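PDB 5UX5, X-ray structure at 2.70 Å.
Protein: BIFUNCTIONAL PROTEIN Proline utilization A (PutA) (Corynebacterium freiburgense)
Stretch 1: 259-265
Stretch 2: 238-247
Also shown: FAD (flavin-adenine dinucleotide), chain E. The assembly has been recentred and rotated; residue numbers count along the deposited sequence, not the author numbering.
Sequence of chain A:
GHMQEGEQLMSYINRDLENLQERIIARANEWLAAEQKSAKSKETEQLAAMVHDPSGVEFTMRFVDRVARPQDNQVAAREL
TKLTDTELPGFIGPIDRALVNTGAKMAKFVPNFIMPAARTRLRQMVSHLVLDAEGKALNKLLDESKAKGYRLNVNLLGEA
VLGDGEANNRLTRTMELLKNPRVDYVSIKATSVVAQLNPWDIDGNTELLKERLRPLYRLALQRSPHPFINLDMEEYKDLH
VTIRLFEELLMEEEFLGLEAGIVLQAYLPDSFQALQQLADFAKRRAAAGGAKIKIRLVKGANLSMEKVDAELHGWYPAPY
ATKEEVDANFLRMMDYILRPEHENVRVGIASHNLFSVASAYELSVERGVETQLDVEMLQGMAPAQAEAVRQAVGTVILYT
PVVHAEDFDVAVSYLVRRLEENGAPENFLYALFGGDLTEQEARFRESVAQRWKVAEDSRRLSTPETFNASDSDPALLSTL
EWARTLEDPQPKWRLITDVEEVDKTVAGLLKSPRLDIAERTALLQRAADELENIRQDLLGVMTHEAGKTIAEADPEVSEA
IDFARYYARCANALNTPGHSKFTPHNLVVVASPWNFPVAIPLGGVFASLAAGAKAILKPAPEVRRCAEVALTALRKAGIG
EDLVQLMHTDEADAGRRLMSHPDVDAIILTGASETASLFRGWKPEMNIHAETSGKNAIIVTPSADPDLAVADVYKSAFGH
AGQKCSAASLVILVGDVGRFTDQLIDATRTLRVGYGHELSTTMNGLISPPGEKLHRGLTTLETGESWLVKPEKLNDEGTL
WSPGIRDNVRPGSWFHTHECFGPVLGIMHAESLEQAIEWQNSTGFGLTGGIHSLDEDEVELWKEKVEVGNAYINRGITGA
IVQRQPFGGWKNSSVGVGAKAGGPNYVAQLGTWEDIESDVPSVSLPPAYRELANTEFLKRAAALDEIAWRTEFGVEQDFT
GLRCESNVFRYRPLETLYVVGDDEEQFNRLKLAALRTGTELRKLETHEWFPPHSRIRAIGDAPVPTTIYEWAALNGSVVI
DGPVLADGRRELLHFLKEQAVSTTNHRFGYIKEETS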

# COMPACT_ATOMS: atom_id res chain seq x y z
N GLU A 259 10.45 19.29 33.70
CA GLU A 259 10.78 19.96 32.45
C GLU A 259 11.12 18.90 31.40
O GLU A 259 12.07 18.14 31.58
CB GLU A 259 11.96 20.91 32.67
CG GLU A 259 11.92 22.19 31.92
CD GLU A 259 12.80 23.26 32.55
OE1 GLU A 259 13.94 23.46 32.07
OE2 GLU A 259 12.36 23.89 33.53
N ALA A 260 10.34 18.86 30.32
CA ALA A 260 10.51 17.89 29.24
C ALA A 260 10.22 18.57 27.91
O ALA A 260 9.71 19.68 27.85
CB ALA A 260 9.61 16.67 29.44
N GLY A 261 10.58 17.89 26.82
CA GLY A 261 10.64 18.53 25.52
C GLY A 261 10.02 17.70 24.42
O GLY A 261 9.78 16.50 24.55
N ILE A 262 9.79 18.37 23.30
CA ILE A 262 9.16 17.79 22.12
C ILE A 262 9.68 18.54 20.91
O ILE A 262 10.00 19.73 21.00
CB ILE A 262 7.62 17.86 22.21
CG1 ILE A 262 6.98 17.21 20.97
CG2 ILE A 262 7.14 19.28 22.31
CD1 ILE A 262 5.48 17.17 21.07
N VAL A 263 9.74 17.84 19.77
CA VAL A 263 10.26 18.37 18.50
C VAL A 263 9.11 18.88 17.64
O VAL A 263 8.05 18.26 17.57
CB VAL A 263 11.05 17.29 17.73
CG1 VAL A 263 11.33 17.73 16.34
CG2 VAL A 263 12.37 16.99 18.41
N LEU A 264 9.31 20.02 17.00
CA LEU A 264 8.46 20.42 15.87
C LEU A 264 9.32 20.54 14.62
O LEU A 264 10.42 21.10 14.65
CB LEU A 264 7.72 21.73 16.14
CG LEU A 264 6.61 21.60 17.18
CD1 LEU A 264 5.82 22.92 17.38
CD2 LEU A 264 5.71 20.44 16.82
N GLN A 265 8.82 19.98 13.52
CA GLN A 265 9.50 20.07 12.23
C GLN A 265 8.94 21.28 11.48
O GLN A 265 7.77 21.28 11.07
CB GLN A 265 9.30 18.80 11.41
CG GLN A 265 9.28 17.56 12.24
CD GLN A 265 8.97 16.30 11.44
OE1 GLN A 265 7.80 15.94 11.28
NE2 GLN A 265 10.01 15.59 11.03
PA FAD E . 19.69 23.45 5.80
O1A FAD E . 20.50 23.18 4.48
O2A FAD E . 19.38 24.82 6.17
O5B FAD E . 18.33 22.87 5.91
C5B FAD E . 18.02 21.66 5.23
C4B FAD E . 16.56 21.35 5.45
O4B FAD E . 15.75 22.08 4.58
C3B FAD E . 16.22 19.91 5.20
O3B FAD E . 16.50 19.04 6.24
C2B FAD E . 14.76 19.98 4.91
O2B FAD E . 14.00 19.86 6.06
C1B FAD E . 14.63 21.31 4.22
N9A FAD E . 14.55 21.19 2.77
C8A FAD E . 15.62 21.05 1.90
N7A FAD E . 15.15 20.95 0.64
C5A FAD E . 13.77 21.03 0.61
C6A FAD E . 12.79 21.01 -0.41
N6A FAD E . 13.10 20.84 -1.82
N1A FAD E . 11.50 21.13 -0.06
C2A FAD E . 11.14 21.27 1.25
N3A FAD E . 12.06 21.29 2.26
C4A FAD E . 13.37 21.18 1.98
N1 FAD E . 14.92 16.01 12.12
C2 FAD E . 13.61 15.49 12.41
O2 FAD E . 12.72 15.34 11.38
N3 FAD E . 13.30 15.10 13.72
C4 FAD E . 14.21 15.24 14.77
O4 FAD E . 13.88 14.86 16.05
C4X FAD E . 15.52 15.93 14.51
N5 FAD E . 16.41 16.25 15.53
C5X FAD E . 17.60 16.94 15.25
C6 FAD E . 18.50 17.27 16.28
C7 FAD E . 19.68 17.94 15.97
C7M FAD E . 20.67 18.30 17.04
C8 FAD E . 19.96 18.31 14.68
C8M FAD E . 21.22 19.04 14.35
C9 FAD E . 19.07 17.99 13.66
C9A FAD E . 17.90 17.31 13.95
N10 FAD E . 17.01 17.01 12.88
C10 FAD E . 15.81 16.32 13.14
C1' FAD E . 17.38 17.37 11.50
C2' FAD E . 16.79 18.64 10.94
O2' FAD E . 15.43 18.46 10.78
C3' FAD E . 17.51 18.93 9.61
O3' FAD E . 17.22 17.91 8.73
C4' FAD E . 19.04 19.09 9.63
O4' FAD E . 19.53 19.51 10.86
C5' FAD E . 19.59 19.95 8.47
O5' FAD E . 18.93 21.19 8.24
P FAD E . 19.59 22.64 8.47
O1P FAD E . 18.78 23.70 9.31
O2P FAD E . 21.00 22.17 8.99
O3P FAD E . 20.31 23.08 7.09
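Stretch 2, residues 238-247: DLHVTIRLFE

Stretch 2 is helical from about Leu-239 through Glu-247, and the helix continues beyond it. It packs on the strand of stretch 1, which ends here at Gln-265. The two run nearly antiparallel, with a crossing angle of -164° and a closest axis approach of 9.5 Å. Accordingly, Phe-246 lies near Ile-262, and Leu-239, seven residues earlier, near Leu-264. No hydrogen bond links the stretches; the contact is mostly apolar.

Phe-246 makes the largest contribution from the helix. Its CA-CB bond points toward the strand, and chi1 is t (-170°) with chi2 at 67°. This places the ring beside Ala-260, Gly-261 and Ile-262. Ile-262 CG2 lies over one ring face, 3.9 Å from the Phe-246 ring centroid and 3.6 Å from Phe-246 CE2, a CH-pi contact. Ala-260 O sits at the ring edge, 3.4 Å from Phe-246 CZ. Gly-261 O approaches Phe-246 CE1 to 3.3 Å.

Ile-262 is extended, t at both chi1 and chi2. While CG2 meets the ring, CD1 reaches the preceding turn of the helix. Ile-262 CD1 is 3.9 Å from Ile-243 CG1 and 4.1 Å from Thr-242 CG2. Thr-242 is m. Its OG1 donates a hydrogen bond to Asp-238 O at 2.6 Å, so the hydroxyl is satisfied within the helix while the methyl faces Ile-262.

Leu-264 (m, t) and Leu-239 (t, p) both leave their backbones sideways, but their ends come nearer. They meet loosely, Leu-264 CD2 to Leu-239 CD1 at 4.5 Å.

Val-263, chi1 t, points away from the helix; its CG2 is 3.5 Å from FAD O4. Gln-265 (m, t, chi3 -89°) donates a hydrogen bond from NE2 to FAD O2 at 2.7 Å. The strand therefore contacts both the helix and the flavin.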

# COMPACT_ATOMS: atom_id res chain seq x y z
N ASP A 238 3.16 10.77 13.23
CA ASP A 238 3.58 10.94 14.61
C ASP A 238 3.06 12.21 15.25
O ASP A 238 3.13 12.34 16.48
CB ASP A 238 5.12 10.97 14.68
CG ASP A 238 5.74 9.68 14.17
OD1 ASP A 238 4.98 8.68 14.08
OD2 ASP A 238 6.98 9.69 13.88
N LEU A 239 2.52 13.13 14.46
CA LEU A 239 2.40 14.52 14.89
C LEU A 239 1.40 14.68 16.03
O LEU A 239 1.74 15.21 17.10
CB LEU A 239 2.03 15.41 13.72
CG LEU A 239 1.91 16.85 14.23
CD1 LEU A 239 3.27 17.41 14.64
CD2 LEU A 239 1.22 17.68 13.19
N HIS A 240 0.14 14.32 15.80
CA HIS A 240 -0.86 14.60 16.82
C HIS A 240 -0.77 13.65 18.01
O HIS A 240 -1.01 14.07 19.16
CB HIS A 240 -2.24 14.63 16.19
CG HIS A 240 -2.42 15.76 15.24
ND1 HIS A 240 -2.45 15.59 13.88
CD2 HIS A 240 -2.50 17.09 15.45
CE1 HIS A 240 -2.58 16.76 13.28
NE2 HIS A 240 -2.61 17.70 14.22
N VAL A 241 -0.44 12.37 17.79
CA VAL A 241 -0.35 11.44 18.90
C VAL A 241 0.77 11.84 19.84
O VAL A 241 0.65 11.67 21.06
CB VAL A 241 -0.15 10.00 18.40
CG1 VAL A 241 1.16 9.90 17.70
CG2 VAL A 241 -0.15 9.04 19.58
N THR A 242 1.88 12.35 19.30
CA THR A 242 3.01 12.73 20.14
C THR A 242 2.72 14.00 20.94
O THR A 242 3.02 14.06 22.14
CB THR A 242 4.27 12.91 19.31
OG1 THR A 242 4.52 11.72 18.54
CG2 THR A 242 5.45 13.16 20.23
N ILE A 243 2.14 15.02 20.30
CA ILE A 243 1.74 16.22 21.03
C ILE A 243 0.75 15.86 22.12
O ILE A 243 0.79 16.40 23.24
CB ILE A 243 1.13 17.27 20.09
CG1 ILE A 243 2.16 17.88 19.17
CG2 ILE A 243 0.42 18.35 20.89
CD1 ILE A 243 1.51 18.53 18.01
N ARG A 244 -0.19 14.96 21.79
CA ARG A 244 -1.18 14.55 22.78
C ARG A 244 -0.52 13.75 23.90
O ARG A 244 -0.86 13.90 25.08
CB ARG A 244 -2.28 13.74 22.12
CG ARG A 244 -3.34 13.35 23.06
CD ARG A 244 -4.45 12.71 22.34
NE ARG A 244 -5.30 11.97 23.27
CZ ARG A 244 -6.36 11.28 22.90
NH1 ARG A 244 -6.70 11.23 21.61
NH2 ARG A 244 -7.08 10.64 23.80
N LEU A 245 0.41 12.87 23.54
CA LEU A 245 1.16 12.15 24.55
C LEU A 245 1.87 13.12 25.48
O LEU A 245 1.74 13.03 26.70
CB LEU A 245 2.14 11.20 23.86
CG LEU A 245 3.40 10.79 24.59
CD1 LEU A 245 3.01 9.91 25.77
CD2 LEU A 245 4.32 10.08 23.61
N PHE A 246 2.57 14.10 24.90
CA PHE A 246 3.31 15.10 25.66
C PHE A 246 2.41 15.85 26.63
O PHE A 246 2.73 15.95 27.82
CB PHE A 246 3.97 16.05 24.67
CG PHE A 246 4.97 17.00 25.26
CD1 PHE A 246 6.15 16.55 25.79
CD2 PHE A 246 4.77 18.38 25.14
CE1 PHE A 246 7.11 17.47 26.27
CE2 PHE A 246 5.71 19.29 25.61
CZ PHE A 246 6.88 18.83 26.18
N GLU A 247 1.27 16.36 26.16
CA GLU A 247 0.46 17.25 26.99
C GLU A 247 -0.32 16.50 28.06
O GLU A 247 -0.43 16.96 29.20
CB GLU A 247 -0.48 18.07 26.12
CG GLU A 247 0.29 19.04 25.26
CD GLU A 247 -0.55 19.93 24.37
OE1 GLU A 247 0.05 20.51 23.46
OE2 GLU A 247 -1.79 20.02 24.51